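Long-range contacts in BauA (Acinetobacter baumannii, PDB 6HCP), which serves as the outer-membrane receptor and transporter for ferric preacinetobactin, a TonB-dependent barrel through which the bacterium takes up siderophore-bound iron: residues I266-A272 with N678-W682; I504-Q508 with T551-D555. The contacts are given in a common frame with arbitrary orientation. Numbering follows the deposited sequence.

Contact 1 of 2, residues I266-A272 with N678-W682; sequences IPKPPKA and NKAYW
Residues 267-271 run as a left-handed polyproline II helix (phi -59 to -79°, psi 136 to 173°), entered from an extended I266 and ended by A272, which turns to helical angles (-64/-25°). N678-W682 passes it in roughly the reverse direction, the end-to-end vectors lying 153° apart. N678 has left-handed angles (56/42°), the following residues are extended, and W682 opens the short strand 682-683. The CA atoms pair P269 with Y681 at 6.0 Å and A272 with A680 at 4.3 Å. Two loops on the barrel rim, extracellular by the family's topology, thus meet through a principle familiar from proline-recognising domains: a tryptophan lies against the polyproline helix and donates to one of its carbonyls. W682 (chi1 m, chi2 122°) places one indole face under P269, whose CB is 3.9 Å from the five-membered ring centroid and 16° off its normal. I266 CG2 reaches W682 CD1 at 3.6 Å, and P270 CD reaches W682 CZ2 at 3.8 Å. Further along, A680 CB sits 3.3 Å from P270 O and 4.2 Å from A272 CB. A water accepts from A272 N (2.9 Å) and donates to N678 O (2.8 Å). K268 and K679 instead form salt bridges with D219 and D183 of the second subunit. Near the ring plane, W682 NE1 donates to P267 O at 2.8 Å, with an N-H...O angle of 159°.

Contact 2 of 2, residues I504-Q508 with T551-D555; sequences IFPPQ and TFVSD. With EDO (1,2-ethanediol), chain Y.
On the rim of a TonB-dependent beta-barrel, the returning arm of a loop can reach across a neighbouring strand with one aromatic side chain; F505 is a worked example. I504-Q508 is the last part of the loop between strands 478-489 and 508-520, extended throughout (phi -51 to -103°, psi 117 to 171°) and merging into a strand at Q508. F505 pairs with D492 and Q508 with T489 through backbone hydrogen bonds. T551-D555 belongs to strand 549-569. Strand 524-541 lies between 508-520 and 549-569 in the sheet, so the segments are not paired neighbours: the closest CA atoms, of F505 and S554, are 7.8 Å apart, and side chains bridge the gap over S538 of the intervening strand. Strand alternation points CA-to-CB of F552 and S554 toward the loop and that of V553 away. F505 (chi1 m, chi2 -30°) fills the space. Its CZ stands 3.4 Å from F552 O, near the ring plane, while S554 CB makes an off-centre CH-pi contact 4.2 Å from the F505 ring centroid. The F552 ring (chi1 t, chi2 71°) is nearly parallel to that of F505, with planes at 14°, but slid aside: centroids 5.5 Å apart, little overlap, and F505 CE2 3.6 Å from F552 CD2. A 1,2-ethanediol, probably from the crystallisation liquor, accepts from I504 N through its O2 at 2.9 Å. The polar bridge is made by Q508, folded back with chi1 and chi2 both m: its NE2 donates to P506 O at 2.9 Å and also to a water 2.9 Å away, which lies 3.0 Å from S554 OG.

Both contacts lie at the end of the barrel from which its extracellular loops emerge by family topology: contact 1 joins two of those loops, contact 2 a loop end and strand 549-569. Their centres lie 40 Å apart and their nearest atoms about 27 Å, so they do not touch. In sequence, contact 2 falls wholly between the two segments of contact 1. The difference in span is instructive: contact 2 joins parts 43 residues apart, across one intervening strand, whereas contact 1 joins parts 406 residues apart, because closure of the barrel brings its early and late strands together. Contact 1 also lies beside the second subunit, while contact 2 meets no other protein chain of the assembly.

Contact 1 of 2, residues I266-A272 with N678-W682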
ATOM      1  N   ILE A 266      13.247  22.102  13.426  1.00 26.62           N
ATOM      2  CA  ILE A 266      13.057  21.051  12.445  1.00 27.79           C
ATOM      3  C   ILE A 266      11.561  20.882  12.210  1.00 27.26           C
ATOM      4  O   ILE A 266      10.831  20.441  13.091  1.00 26.36           O
ATOM      5  CB  ILE A 266      13.697  19.729  12.904  1.00 24.16           C
ATOM      6  CG1 ILE A 266      15.206  19.895  13.102  1.00 25.40           C
ATOM      7  CG2 ILE A 266      13.388  18.609  11.918  1.00 25.71           C
ATOM      8  CD1 ILE A 266      15.877  18.785  13.830  1.00 24.33           C
ATOM      9  N   PRO A 267      11.061  21.198  11.011  1.00 26.79           N
ATOM     10  CA  PRO A 267       9.649  20.985  10.715  1.00 26.52           C
ATOM     11  C   PRO A 267       9.388  19.508  10.404  1.00 28.01           C
ATOM     12  O   PRO A 267      10.314  18.704  10.210  1.00 25.91           O
ATOM     13  CB  PRO A 267       9.424  21.859   9.479  1.00 30.71           C
ATOM     14  CG  PRO A 267      10.755  21.785   8.765  1.00 33.32           C
ATOM     15  CD  PRO A 267      11.814  21.685   9.856  1.00 28.24           C
ATOM     16  N   LYS A 268       8.112  19.138  10.423  1.00 26.61           N
ATOM     17  CA  LYS A 268       7.731  17.784  10.126  1.00 30.12           C
ATOM     18  C   LYS A 268       8.204  17.387   8.734  1.00 25.23           C
ATOM     19  O   LYS A 268       8.207  18.196   7.805  1.00 28.23           O
ATOM     20  CB  LYS A 268       6.216  17.637  10.270  1.00 33.03           C
ATOM     21  CG  LYS A 268       5.758  17.688  11.718  1.00 34.03           C
ATOM     22  CD  LYS A 268       4.439  16.966  11.946  1.00 44.56           C
ATOM     23  CE  LYS A 268       3.720  17.455  13.179  1.00 53.75           C
ATOM     24  NZ  LYS A 268       4.562  17.209  14.361  1.00 52.92           N
ATOM     25  N   PRO A 269       8.698  16.140   8.570  1.00 27.24           N
ATOM     26  CA  PRO A 269       9.201  15.693   7.280  1.00 27.20           C
ATOM     27  C   PRO A 269       8.085  15.659   6.242  1.00 28.69           C
ATOM     28  O   PRO A 269       6.965  15.270   6.541  1.00 27.64           O
ATOM     29  CB  PRO A 269       9.770  14.296   7.549  1.00 29.74           C
ATOM     30  CG  PRO A 269       9.122  13.843   8.826  1.00 29.77           C
ATOM     31  CD  PRO A 269       8.800  15.102   9.610  1.00 27.42           C
ATOM     32  N   PRO A 270       8.354  16.161   5.026  1.00 27.39           N
ATOM     33  CA  PRO A 270       7.490  15.922   3.869  1.00 29.88           C
ATOM     34  C   PRO A 270       7.380  14.420   3.608  1.00 28.86           C
ATOM     35  O   PRO A 270       8.138  13.622   4.183  1.00 26.49           O
ATOM     36  CB  PRO A 270       8.229  16.592   2.695  1.00 32.11           C
ATOM     37  CG  PRO A 270       9.186  17.548   3.351  1.00 32.51           C
ATOM     38  CD  PRO A 270       9.565  16.908   4.669  1.00 29.89           C
ATOM     39  N   LYS A 271       6.505  14.046   2.676  1.00 28.20           N
ATOM     40  CA  LYS A 271       6.337  12.626   2.375  1.00 30.08           C
ATOM     41  C   LYS A 271       7.669  12.055   1.880  1.00 26.06           C
ATOM     42  O   LYS A 271       8.495  12.764   1.262  1.00 24.84           O
ATOM     43  CB  LYS A 271       5.169  12.410   1.402  1.00 33.64           C
ATOM     44  CG  LYS A 271       5.240  13.145   0.084  1.00 38.41           C
ATOM     45  CD  LYS A 271       4.002  12.865  -0.777  1.00 47.11           C
ATOM     46  CE  LYS A 271       4.011  13.614  -2.094  1.00 46.76           C
ATOM     47  NZ  LYS A 271       5.198  13.268  -2.916  1.00 59.92           N
ATOM     48  N   ALA A 272       7.817  10.744   2.070  1.00 26.48           N
ATOM     49  CA  ALA A 272       9.108  10.075   1.999  1.00 27.45           C
ATOM     50  C   ALA A 272       9.719  10.146   0.596  1.00 31.41           C
ATOM     51  O   ALA A 272      10.946  10.076   0.467  1.00 28.47           O
ATOM     52  CB  ALA A 272       8.975   8.649   2.485  1.00 27.60           C
ATOM     53  N   ASN A 678       6.167   3.097   4.161  1.00 24.18           N
ATOM     54  CA  ASN A 678       6.471   4.396   3.519  1.00 23.27           C
ATOM     55  C   ASN A 678       6.625   5.491   4.577  1.00 26.50           C
ATOM     56  O   ASN A 678       6.159   6.618   4.397  1.00 26.73           O
ATOM     57  CB  ASN A 678       5.427   4.786   2.477  1.00 25.83           C
ATOM     58  CG  ASN A 678       5.933   5.790   1.473  1.00 29.66           C
ATOM     59  OD1 ASN A 678       7.119   5.800   1.121  1.00 27.09           O
ATOM     60  ND2 ASN A 678       5.053   6.692   1.065  1.00 32.76           N
ATOM     61  N   LYS A 679       7.306   5.149   5.670  1.00 23.89           N
ATOM     62  CA  LYS A 679       7.564   6.078   6.731  1.00 24.90           C
ATOM     63  C   LYS A 679       8.436   7.228   6.224  1.00 24.39           C
ATOM     64  O   LYS A 679       9.519   7.004   5.705  1.00 25.14           O
ATOM     65  CB  LYS A 679       8.261   5.368   7.888  1.00 26.62           C
ATOM     66  CG  LYS A 679       8.640   6.263   9.063  1.00 26.87           C
ATOM     67  CD  LYS A 679       7.449   6.836   9.822  1.00 27.40           C
ATOM     68  CE  LYS A 679       7.867   7.593  11.067  1.00 29.36           C
ATOM     69  NZ  LYS A 679       6.773   8.455  11.568  1.00 32.10           N
ATOM     70  N   ALA A 680       7.992   8.458   6.495  1.00 25.62           N
ATOM     71  CA  ALA A 680       8.782   9.680   6.267  1.00 25.15           C
ATOM     72  C   ALA A 680       9.592   9.980   7.533  1.00 26.66           C
ATOM     73  O   ALA A 680       9.028  10.109   8.615  1.00 24.32           O
ATOM     74  CB  ALA A 680       7.868  10.828   5.919  1.00 27.70           C
ATOM     75  N   TYR A 681      10.914  10.076   7.393  1.00 23.59           N
ATOM     76  CA  TYR A 681      11.751  10.437   8.532  1.00 23.95           C
ATOM     77  C   TYR A 681      12.960  11.245   8.072  1.00 25.18           C
ATOM     78  O   TYR A 681      13.485  11.052   6.958  1.00 22.96           O
ATOM     79  CB  TYR A 681      12.200   9.181   9.286  1.00 24.53           C
ATOM     80  CG  TYR A 681      13.075   8.239   8.501  1.00 25.16           C
ATOM     81  CD1 TYR A 681      12.518   7.275   7.675  1.00 26.21           C
ATOM     82  CD2 TYR A 681      14.465   8.300   8.582  1.00 25.33           C
ATOM     83  CE1 TYR A 681      13.304   6.365   6.984  1.00 23.69           C
ATOM     84  CE2 TYR A 681      15.263   7.413   7.875  1.00 24.29           C
ATOM     85  CZ  TYR A 681      14.682   6.422   7.098  1.00 26.25           C
ATOM     86  OH  TYR A 681      15.447   5.573   6.354  1.00 25.49           O
ATOM     87  N   TRP A 682      13.405  12.133   8.969  1.00 24.29           N
ATOM     88  CA  TRP A 682      14.685  12.840   8.864  1.00 23.37           C
ATOM     89  C   TRP A 682      15.769  11.967   9.499  1.00 23.12           C
ATOM     90  O   TRP A 682      15.571  11.433  10.578  1.00 24.38           O
ATOM     91  CB  TRP A 682      14.646  14.177   9.617  1.00 25.99           C
ATOM     92  CG  TRP A 682      13.666  15.199   9.139  1.00 22.06           C
ATOM     93  CD1 TRP A 682      12.669  15.775   9.877  1.00 25.47           C
ATOM     94  CD2 TRP A 682      13.752  15.951   7.915  1.00 23.18           C
ATOM     95  NE1 TRP A 682      12.066  16.763   9.148  1.00 24.76           N
ATOM     96  CE2 TRP A 682      12.710  16.901   7.948  1.00 24.53           C
ATOM     97  CE3 TRP A 682      14.535  15.844   6.753  1.00 23.91           C
ATOM     98  CZ2 TRP A 682      12.535  17.838   6.935  1.00 24.51           C
ATOM     99  CZ3 TRP A 682      14.346  16.755   5.742  1.00 25.65           C
ATOM    100  CH2 TRP A 682      13.355  17.736   5.834  1.00 26.64           C
TER
HETATM  101  O   HOH W   1       5.685   9.213   3.377  1.00 27.88           O

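Contact 2 of 2, residues I504-Q508 with T551-D555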
ATOM      1  N   ILE A 504      52.088  20.039  12.452  1.00 27.99           N
ATOM      2  CA  ILE A 504      51.337  18.855  11.986  1.00 28.65           C
ATOM      3  C   ILE A 504      51.394  17.774  13.063  1.00 29.85           C
ATOM      4  O   ILE A 504      52.469  17.278  13.376  1.00 28.39           O
ATOM      5  CB  ILE A 504      51.896  18.332  10.658  1.00 28.46           C
ATOM      6  CG1 ILE A 504      51.941  19.431   9.593  1.00 32.71           C
ATOM      7  CG2 ILE A 504      51.115  17.102  10.186  1.00 30.42           C
ATOM      8  CD1 ILE A 504      52.777  19.075   8.374  1.00 34.58           C
ATOM      9  N   PHE A 505      50.237  17.407  13.612  1.00 25.05           N
ATOM     10  CA  PHE A 505      50.170  16.355  14.596  1.00 27.74           C
ATOM     11  C   PHE A 505      50.482  15.011  13.944  1.00 26.91           C
ATOM     12  O   PHE A 505      50.328  14.834  12.736  1.00 25.96           O
ATOM     13  CB  PHE A 505      48.816  16.296  15.301  1.00 27.53           C
ATOM     14  CG  PHE A 505      48.534  17.444  16.236  1.00 30.99           C
ATOM     15  CD1 PHE A 505      49.561  18.090  16.904  1.00 36.97           C
ATOM     16  CD2 PHE A 505      47.247  17.937  16.381  1.00 35.30           C
ATOM     17  CE1 PHE A 505      49.304  19.195  17.700  1.00 38.73           C
ATOM     18  CE2 PHE A 505      46.982  18.985  17.245  1.00 37.16           C
ATOM     19  CZ  PHE A 505      48.010  19.610  17.911  1.00 39.19           C
ATOM     20  N   PRO A 506      51.084  14.075  14.710  1.00 29.52           N
ATOM     21  CA  PRO A 506      51.311  12.721  14.216  1.00 26.36           C
ATOM     22  C   PRO A 506      49.970  12.025  14.034  1.00 24.60           C
ATOM     23  O   PRO A 506      48.975  12.471  14.602  1.00 26.87           O
ATOM     24  CB  PRO A 506      52.125  12.074  15.342  1.00 27.26           C
ATOM     25  CG  PRO A 506      51.641  12.779  16.578  1.00 31.11           C
ATOM     26  CD  PRO A 506      51.421  14.213  16.141  1.00 31.23           C
ATOM     27  N   PRO A 507      49.952  10.827  13.421  1.00 24.21           N
ATOM     28  CA  PRO A 507      48.723  10.035  13.353  1.00 24.79           C
ATOM     29  C   PRO A 507      48.121   9.894  14.749  1.00 25.90           C
ATOM     30  O   PRO A 507      48.843   9.643  15.734  1.00 26.84           O
ATOM     31  CB  PRO A 507      49.210   8.704  12.756  1.00 27.34           C
ATOM     32  CG  PRO A 507      50.381   9.121  11.883  1.00 27.99           C
ATOM     33  CD  PRO A 507      51.067  10.203  12.692  1.00 26.20           C
ATOM     34  N   GLN A 508      46.813  10.130  14.833  1.00 23.48           N
ATOM     35  CA  GLN A 508      46.066  10.199  16.063  1.00 25.51           C
ATOM     36  C   GLN A 508      45.456   8.827  16.389  1.00 25.99           C
ATOM     37  O   GLN A 508      44.875   8.166  15.509  1.00 24.32           O
ATOM     38  CB  GLN A 508      44.974  11.259  15.911  1.00 25.98           C
ATOM     39  CG  GLN A 508      45.536  12.656  15.672  1.00 27.86           C
ATOM     40  CD  GLN A 508      46.162  13.172  16.943  1.00 24.87           C
ATOM     41  OE1 GLN A 508      45.469  13.515  17.892  1.00 29.67           O
ATOM     42  NE2 GLN A 508      47.487  13.304  16.928  1.00 28.37           N
ATOM     43  N   THR A 551      46.147  28.132  21.281  1.00 33.38           N
ATOM     44  CA  THR A 551      46.987  27.006  20.918  1.00 32.98           C
ATOM     45  C   THR A 551      46.129  25.876  20.324  1.00 36.95           C
ATOM     46  O   THR A 551      45.086  25.534  20.863  1.00 37.04           O
ATOM     47  CB  THR A 551      47.777  26.531  22.142  1.00 38.07           C
ATOM     48  OG1 THR A 551      48.449  27.673  22.691  1.00 38.41           O
ATOM     49  CG2 THR A 551      48.756  25.420  21.815  1.00 39.18           C
ATOM     50  N   PHE A 552      46.579  25.330  19.196  1.00 33.38           N
ATOM     51  CA  PHE A 552      45.958  24.171  18.543  1.00 35.61           C
ATOM     52  C   PHE A 552      46.354  22.889  19.286  1.00 36.51           C
ATOM     53  O   PHE A 552      47.552  22.632  19.503  1.00 32.49           O
ATOM     54  CB  PHE A 552      46.363  24.135  17.077  1.00 32.14           C
ATOM     55  CG  PHE A 552      45.536  23.224  16.201  1.00 34.17           C
ATOM     56  CD1 PHE A 552      44.222  23.545  15.893  1.00 33.80           C
ATOM     57  CD2 PHE A 552      46.070  22.049  15.686  1.00 35.53           C
ATOM     58  CE1 PHE A 552      43.465  22.717  15.084  1.00 34.35           C
ATOM     59  CE2 PHE A 552      45.313  21.220  14.867  1.00 35.19           C
ATOM     60  CZ  PHE A 552      44.012  21.561  14.561  1.00 39.02           C
ATOM     61  N   VAL A 553      45.346  22.153  19.773  1.00 28.74           N
ATOM     62  CA  VAL A 553      45.559  21.019  20.666  1.00 31.60           C
ATOM     63  C   VAL A 553      44.832  19.780  20.128  1.00 35.34           C
ATOM     64  O   VAL A 553      43.894  19.898  19.356  1.00 32.03           O
ATOM     65  CB  VAL A 553      45.126  21.331  22.108  1.00 33.62           C
ATOM     66  CG1 VAL A 553      45.998  22.399  22.733  1.00 37.80           C
ATOM     67  CG2 VAL A 553      43.651  21.704  22.206  1.00 39.22           C
ATOM     68  N   SER A 554      45.292  18.600  20.569  1.00 28.80           N
ATOM     69  CA  SER A 554      44.729  17.299  20.169  1.00 27.50           C
ATOM     70  C   SER A 554      44.016  16.679  21.372  1.00 30.97           C
ATOM     71  O   SER A 554      43.939  15.473  21.467  1.00 50.34           O
ATOM     72  CB  SER A 554      45.813  16.404  19.624  1.00 31.83           C
ATOM     73  OG  SER A 554      46.826  16.220  20.607  1.00 31.47           O
ATOM     74  N   ASP A 555      43.364  17.543  22.157  1.00 32.87           N
ATOM     75  CA  ASP A 555      42.773  17.281  23.468  1.00 45.18           C
ATOM     76  C   ASP A 555      41.312  16.806  23.365  1.00 32.72           C
ATOM     77  O   ASP A 555      40.713  16.480  24.377  1.00 35.08           O
ATOM     78  CB  ASP A 555      42.717  18.564  24.313  1.00 39.68           C
ATOM     79  CG  ASP A 555      44.055  19.016  24.852  1.00 52.37           C
ATOM     80  OD1 ASP A 555      45.017  18.247  24.704  1.00 50.26           O
ATOM     81  OD2 ASP A 555      44.142  20.182  25.302  1.00 59.30           O
TER
HETATM   82  C1  EDO Y 822      57.131  20.550  11.609  1.00 61.61           C
HETATM   83  O1  EDO Y 822      57.762  19.293  11.414  1.00 60.33           O
HETATM   84  C2  EDO Y 822      55.686  20.319  11.240  1.00 33.74           C
HETATM   85  O2  EDO Y 822      54.967  19.894  12.454  1.00 32.87           O
HETATM   86  O   HOH W   2      48.897  14.622  19.088  1.00 33.56           O